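Local coordinates for dehydratase, IlvD/Edd family (Caulobacter crescentus, PDB 5OYN), which catalyses the dehydration of D-xylonate, and of D-gluconate with similar efficiency, to 2-dehydro-3-deoxy sugar acids, using a [2Fe-2S] cluster and magnesium, at residues S437-Y440 with H441-N445; G176-I179 with W180-R184; I409-E412 with F413-Y417. All coordinates share one frame; numbering follows the deposited sequence.

Contact 1 (S437-Y440 with H441-N445)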
# COMPACT_ATOMS: atom_id res chain seq x y z
N SER A 437 36.27 -18.90 10.92
CA SER A 437 36.54 -17.49 10.67
C SER A 437 37.15 -16.83 11.89
O SER A 437 38.13 -16.08 11.78
CB SER A 437 35.24 -16.78 10.25
OG SER A 437 35.51 -15.48 9.75
N ASP A 438 36.57 -17.08 13.07
CA ASP A 438 37.09 -16.44 14.28
C ASP A 438 38.56 -16.76 14.45
O ASP A 438 39.38 -15.86 14.70
CB ASP A 438 36.29 -16.89 15.50
CG ASP A 438 36.74 -16.20 16.79
OD1 ASP A 438 37.05 -14.98 16.77
OD2 ASP A 438 36.78 -16.89 17.83
N ASP A 439 38.92 -18.04 14.28
CA ASP A 439 40.31 -18.48 14.36
C ASP A 439 41.21 -17.63 13.46
O ASP A 439 42.23 -17.10 13.91
CB ASP A 439 40.38 -19.96 13.98
CG ASP A 439 41.71 -20.62 14.35
OD1 ASP A 439 42.30 -20.26 15.39
OD2 ASP A 439 42.14 -21.50 13.58
N TYR A 440 40.83 -17.48 12.19
CA TYR A 440 41.63 -16.68 11.26
C TYR A 440 41.88 -15.28 11.79
O TYR A 440 43.02 -14.81 11.81
CB TYR A 440 40.93 -16.62 9.89
CG TYR A 440 41.44 -15.53 8.97
CD1 TYR A 440 40.89 -14.25 8.99
CD2 TYR A 440 42.46 -15.77 8.08
CE1 TYR A 440 41.35 -13.25 8.16
CE2 TYR A 440 42.93 -14.77 7.24
CZ TYR A 440 42.37 -13.51 7.28
OH TYR A 440 42.85 -12.53 6.43
N HIS A 441 40.82 -14.60 12.25
CA HIS A 441 40.95 -13.20 12.67
C HIS A 441 41.85 -13.06 13.89
O HIS A 441 42.54 -12.05 14.04
CB HIS A 441 39.57 -12.59 12.94
CG HIS A 441 38.84 -12.21 11.69
ND1 HIS A 441 39.28 -11.20 10.86
CD2 HIS A 441 37.75 -12.74 11.09
CE1 HIS A 441 38.47 -11.10 9.82
NE2 HIS A 441 37.53 -12.03 9.94
N LYS A 442 41.88 -14.07 14.75
CA LYS A 442 42.65 -13.94 15.98
C LYS A 442 44.14 -14.19 15.77
O LYS A 442 44.95 -13.57 16.47
CB LYS A 442 42.06 -14.86 17.04
CG LYS A 442 40.73 -14.32 17.66
CD LYS A 442 40.81 -12.83 18.11
CE LYS A 442 40.33 -11.76 17.09
NZ LYS A 442 40.75 -10.39 17.51
N ARG A 443 44.52 -15.03 14.81
CA ARG A 443 45.92 -15.42 14.65
C ARG A 443 46.59 -14.90 13.38
O ARG A 443 47.81 -15.04 13.26
CB ARG A 443 46.05 -16.95 14.70
CG ARG A 443 45.49 -17.63 15.97
CD ARG A 443 45.33 -19.13 15.77
NE ARG A 443 46.43 -19.67 14.96
CZ ARG A 443 46.35 -20.71 14.13
NH1 ARG A 443 45.20 -21.37 13.97
NH2 ARG A 443 47.43 -21.10 13.45
N ILE A 444 45.85 -14.31 12.43
CA ILE A 444 46.43 -14.03 11.11
C ILE A 444 47.60 -13.05 11.20
O ILE A 444 48.54 -13.12 10.40
CB ILE A 444 45.35 -13.50 10.14
CG1 ILE A 444 45.98 -13.16 8.79
CG2 ILE A 444 44.66 -12.28 10.71
CD1 ILE A 444 46.33 -14.37 8.01
N ASN A 445 47.57 -12.13 12.16
CA ASN A 445 48.65 -11.17 12.34
C ASN A 445 49.63 -11.58 13.42
O ASN A 445 50.49 -10.78 13.81
CB ASN A 445 48.06 -9.79 12.63
CG ASN A 445 47.67 -9.06 11.37
OD1 ASN A 445 48.44 -9.00 10.40
ND2 ASN A 445 46.45 -8.52 11.35
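Y440 reaches I444 on the next turn of helix 436-443 and meets its chain neighbour H441 with its CD1 edge. This helix is the crossover of a beta-alpha-beta unit, following strand 426-435 and leading to strand 455-460. The tyrosine can be traced outward. Its CB lies close to the H441 backbone N, and CG stands anti to Y440 N (chi1 164°), a setting that lays the ring along the helix flank. Y440 CD1 sits over the centre of the H441 imidazole, 3.8 Å above its plane; with planes at 82° and centroids 5.1 Å apart, this is a T-shaped pair with tyrosine as the edge. I444 lies over one face of the tyrosine: its CB makes a CH-pi contact 4.1 Å from the Y440 centroid, and I444 CD1 comes to 3.5 Å from Y440 CE2 near the rim. CZ touches I444 CG1, and the terminal OH bonds to the carbonyl of Q477. Cutting Y440 back to an alanine would probably open a gap beside I444, leave the H441 imidazole without the tyrosine edge over its face and deprive the Q477 carbonyl of this bond.

A different flank carries charge. R443 NH1 approaches D439 OD2 at 3.1 Å in a salt bridge whose individual hydrogen bonds are weak, the carboxylate and guanidinium planes being turned 46° apart. D439 OD2 also accepts from the backbone N of D435. Along the backbone, I444 N bonds to Y440 O at 2.9 Å. H441 meets the ring of H29 of the second subunit edge-to-face. The chemistry thus implies a two-sided helix end: aromatic and aliphatic packing holds the buried tyrosine, whereas an ion pair of weak bonds serves the more exposed flank.

Contact 2 (G176-I179 with W180-R184)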
# COMPACT_ATOMS: atom_id res chain seq x y z
N GLY A 176 29.46 -5.43 -1.85
CA GLY A 176 30.29 -6.57 -1.50
C GLY A 176 31.76 -6.31 -1.76
O GLY A 176 32.57 -6.30 -0.82
N THR A 177 32.12 -6.07 -3.02
CA THR A 177 33.53 -5.90 -3.33
C THR A 177 34.11 -4.70 -2.60
O THR A 177 35.30 -4.68 -2.30
CB THR A 177 33.75 -5.78 -4.83
OG1 THR A 177 33.62 -4.40 -5.22
CG2 THR A 177 32.71 -6.62 -5.57
N VAL A 178 33.28 -3.70 -2.30
CA VAL A 178 33.78 -2.57 -1.53
C VAL A 178 34.18 -3.02 -0.13
O VAL A 178 35.13 -2.48 0.45
CB VAL A 178 32.73 -1.42 -1.52
CG1 VAL A 178 31.57 -1.70 -0.56
CG2 VAL A 178 33.39 -0.10 -1.18
N ILE A 179 33.52 -4.03 0.43
CA ILE A 179 33.90 -4.52 1.75
C ILE A 179 35.28 -5.17 1.71
O ILE A 179 36.13 -4.89 2.56
CB ILE A 179 32.84 -5.49 2.30
CG1 ILE A 179 31.45 -4.83 2.35
CG2 ILE A 179 33.26 -6.02 3.67
CD1 ILE A 179 31.41 -3.46 3.01
N TRP A 180 35.52 -6.05 0.73
CA TRP A 180 36.80 -6.76 0.66
C TRP A 180 37.95 -5.82 0.33
O TRP A 180 39.05 -5.98 0.87
CB TRP A 180 36.74 -7.90 -0.35
CG TRP A 180 35.39 -8.49 -0.48
CD1 TRP A 180 34.68 -8.67 -1.64
CD2 TRP A 180 34.57 -8.99 0.57
NE1 TRP A 180 33.46 -9.25 -1.36
CE2 TRP A 180 33.37 -9.45 -0.01
CE3 TRP A 180 34.73 -9.09 1.96
CZ2 TRP A 180 32.33 -10.01 0.75
CZ3 TRP A 180 33.69 -9.64 2.72
CH2 TRP A 180 32.51 -10.10 2.10
N ARG A 181 37.73 -4.84 -0.57
CA ARG A 181 38.78 -3.85 -0.83
C ARG A 181 39.00 -2.94 0.36
O ARG A 181 40.11 -2.47 0.59
CB ARG A 181 38.45 -2.99 -2.06
CG ARG A 181 38.07 -3.79 -3.29
CD ARG A 181 38.31 -3.06 -4.62
NE ARG A 181 38.53 -4.07 -5.67
CZ ARG A 181 37.88 -4.11 -6.84
NH1 ARG A 181 36.96 -3.19 -7.14
NH2 ARG A 181 38.16 -5.08 -7.71
N SER A 182 37.96 -2.67 1.14
CA SER A 182 38.14 -1.77 2.27
C SER A 182 38.75 -2.48 3.46
O SER A 182 39.35 -1.80 4.30
CB SER A 182 36.80 -1.12 2.65
OG SER A 182 36.52 -0.04 1.78
N ARG A 183 38.59 -3.80 3.55
CA ARG A 183 39.30 -4.57 4.57
C ARG A 183 40.81 -4.45 4.38
O ARG A 183 41.57 -4.44 5.37
CB ARG A 183 38.86 -6.04 4.54
CG ARG A 183 37.54 -6.31 5.25
CD ARG A 183 37.53 -7.64 5.99
NE ARG A 183 36.83 -8.70 5.26
CZ ARG A 183 36.12 -9.69 5.82
NH1 ARG A 183 35.98 -9.78 7.13
NH2 ARG A 183 35.53 -10.60 5.05
N ARG A 184 41.27 -4.33 3.14
CA ARG A 184 42.69 -4.24 2.86
C ARG A 184 43.24 -2.85 3.14
O ARG A 184 44.35 -2.72 3.68
CB ARG A 184 42.96 -4.64 1.40
CG ARG A 184 42.53 -6.07 1.11
CD ARG A 184 42.95 -6.49 -0.27
NE ARG A 184 41.92 -7.29 -0.93
CZ ARG A 184 41.40 -6.99 -2.11
NH1 ARG A 184 41.81 -5.90 -2.76
NH2 ARG A 184 40.47 -7.78 -2.65
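With CG1 of I179 beside its own backbone N (chi1 -57°), the CG2 branch is turned toward the indole of W180, while W180 CG lies beside its own backbone N (chi1 -31°), which brings the indole back to G176 O and I179. These groups form the N-terminal turn of helix 177-187, with G176 at the N-cap; its positive phi favours glycine. The indole crosses I179 obliquely. I179 CB lies over the six-membered ring of W180 in a CH-pi contact, 4.2 Å from its centroid and 16° off the normal, and I179 CG2 meets W180 CZ3 at 3.8 Å. G176 O stands over the W180 indole toward its rim, 3.1 Å above the plane. The indole N-H is not spent on that carbonyl, because the angle is poor; W180 NE1 instead bonds to T501 OG1.

This buried turn lies near the active site: the W180 side chain is about 6 Å from that of E472, a magnesium ligand. Further along, R183 forms salt bridges to D31 and the C-terminal carboxylate of H600, both of the second subunit, so the same helix reaches a subunit interface. Backbone bonds run from R181 N to T177 O and from R183 N to I179 O, while the first, W180 N to G176 O, is weak. V178 O receives two donors from one residue: S182 N at 2.9 Å, and S182 OG in a weak bond at 3.1 Å.

Contact 3 (I409-E412 with F413-Y417)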
# COMPACT_ATOMS: atom_id res chain seq x y z
N ILE A 409 41.76 -14.15 -11.20
CA ILE A 409 43.20 -14.15 -11.02
C ILE A 409 43.76 -12.81 -11.46
O ILE A 409 43.63 -12.41 -12.63
CB ILE A 409 43.85 -15.31 -11.79
CG1 ILE A 409 43.61 -16.64 -11.08
CG2 ILE A 409 45.34 -15.09 -11.93
CD1 ILE A 409 43.43 -17.80 -12.02
N GLY A 410 44.37 -12.09 -10.53
CA GLY A 410 44.99 -10.83 -10.88
C GLY A 410 46.31 -11.03 -11.58
O GLY A 410 46.95 -12.08 -11.47
N GLU A 411 46.75 -10.01 -12.32
CA GLU A 411 48.00 -10.15 -13.05
C GLU A 411 49.20 -10.19 -12.12
O GLU A 411 50.19 -10.88 -12.42
CB GLU A 411 48.13 -9.02 -14.08
CG GLU A 411 48.30 -7.66 -13.48
CD GLU A 411 49.28 -6.81 -14.26
OE1 GLU A 411 49.00 -5.60 -14.45
OE2 GLU A 411 50.32 -7.36 -14.69
N GLU A 412 49.15 -9.49 -10.98
CA GLU A 412 50.22 -9.61 -10.00
C GLU A 412 50.26 -11.01 -9.39
O GLU A 412 51.34 -11.58 -9.19
CB GLU A 412 50.07 -8.54 -8.92
CG GLU A 412 51.39 -8.00 -8.39
CD GLU A 412 52.28 -7.43 -9.50
OE1 GLU A 412 51.76 -6.68 -10.35
OE2 GLU A 412 53.49 -7.75 -9.51
N PHE A 413 49.08 -11.57 -9.08
CA PHE A 413 48.99 -12.95 -8.62
C PHE A 413 49.55 -13.91 -9.65
O PHE A 413 50.29 -14.84 -9.31
CB PHE A 413 47.52 -13.28 -8.31
CG PHE A 413 47.28 -14.67 -7.77
CD1 PHE A 413 47.20 -15.77 -8.63
CD2 PHE A 413 47.03 -14.88 -6.41
CE1 PHE A 413 46.94 -17.05 -8.13
CE2 PHE A 413 46.77 -16.15 -5.91
CZ PHE A 413 46.73 -17.24 -6.77
N ARG A 414 49.22 -13.69 -10.93
CA ARG A 414 49.73 -14.54 -12.00
C ARG A 414 51.26 -14.54 -12.02
O ARG A 414 51.89 -15.60 -11.94
CB ARG A 414 49.17 -14.09 -13.34
CG ARG A 414 49.47 -15.05 -14.48
CD ARG A 414 48.66 -14.73 -15.73
NE ARG A 414 47.22 -14.79 -15.47
CZ ARG A 414 46.49 -15.91 -15.47
NH1 ARG A 414 47.05 -17.09 -15.72
NH2 ARG A 414 45.19 -15.83 -15.21
N LYS A 415 51.87 -13.35 -12.09
CA LYS A 415 53.33 -13.25 -12.12
C LYS A 415 53.98 -13.91 -10.91
O LYS A 415 55.07 -14.47 -11.03
CB LYS A 415 53.75 -11.78 -12.17
CG LYS A 415 53.87 -11.21 -13.58
CD LYS A 415 54.22 -9.73 -13.56
CE LYS A 415 53.35 -8.94 -14.54
NZ LYS A 415 53.06 -7.55 -14.05
N ARG A 416 53.34 -13.88 -9.75
CA ARG A 416 53.99 -14.37 -8.54
C ARG A 416 53.99 -15.89 -8.46
O ARG A 416 55.00 -16.49 -8.05
CB ARG A 416 53.32 -13.77 -7.30
CG ARG A 416 54.07 -14.05 -6.00
CD ARG A 416 53.37 -13.48 -4.77
NE ARG A 416 52.82 -12.15 -5.00
CZ ARG A 416 53.54 -11.03 -4.92
NH1 ARG A 416 54.83 -11.10 -4.61
NH2 ARG A 416 52.96 -9.86 -5.15
N TYR A 417 52.90 -16.55 -8.84
CA TYR A 417 52.77 -17.98 -8.60
C TYR A 417 52.68 -18.81 -9.87
O TYR A 417 53.30 -19.88 -9.95
CB TYR A 417 51.55 -18.28 -7.73
CG TYR A 417 51.48 -17.47 -6.46
CD1 TYR A 417 52.20 -17.86 -5.33
CD2 TYR A 417 50.70 -16.32 -6.39
CE1 TYR A 417 52.13 -17.12 -4.16
CE2 TYR A 417 50.63 -15.57 -5.22
CZ TYR A 417 51.34 -15.98 -4.11
OH TYR A 417 51.27 -15.22 -2.97
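I409 and R414 meet at the start of the short helix 411-417, where G410 takes the N-cap position and the chain turns from loop into helix. The apolar contacts lie around I409. Its CG2 methyl lies over one face of the R414 guanidinium, 3.4 Å from R414 NH2, and the two side chains cross at about a right angle. The same I409 CG2 touches F413 CD1 at 3.8 Å, meeting the phenyl ring obliquely. One branch therefore serves both an aromatic ring and a guanidinium; P505, which packs on both I409 and F413, adds a further apolar neighbour from a loop.

The charged contacts gather on K415. E411 and K415, four residues apart, lie side by side and point the same way, and K415 NZ donates to E411 OE2 in a salt bridge; the glutamate's chi1 of 67° places CG between its backbone N and carbonyl carbon, from where the chain bends to bring OE2 to the lysine. E412, three residues from K415, has its OE1 4.0 Å from K415 NZ, too far for a salt bridge, though the opposite charges still attract. Both glutamates are exposed, which probably weakens the pull of these charges.

The backbone bonds supply the regular frame: K415 N bonds to E411 O at 3.0 Å with an N-H...O angle of 174°, while R414 N bonds to G410 O, the carbonyl of the N-cap residue. Beyond the charged flank, the helix closes on Y417, whose OH bonds to the carbonyl of E453. K415 NZ approaches E411 OE2 from outside the carboxylate plane, by 40°, at 2.8 Å.

All three contacts are local, each along one helix and its end, and no two share a helix. Their settings differ: contact 2 is buried, contact 1 partly so, and contact 3 is at the surface, away from the cluster and magnesium sites. Contacts 1 and 3 belong to the C-terminal part of the chain, contact 2 to the N-terminal part. Even so, contacts 1 and 2 touch, H441 CE1 lying 3.9 Å from R183 NH1, and both reach the second subunit; contact 3 touches no other chain. Chemistry follows place: indole packing and a carbonyl over its face in contact 2, an aromatic flank beside an ion pair in contact 1, and mainly charged, solvent-facing side chains in contact 3.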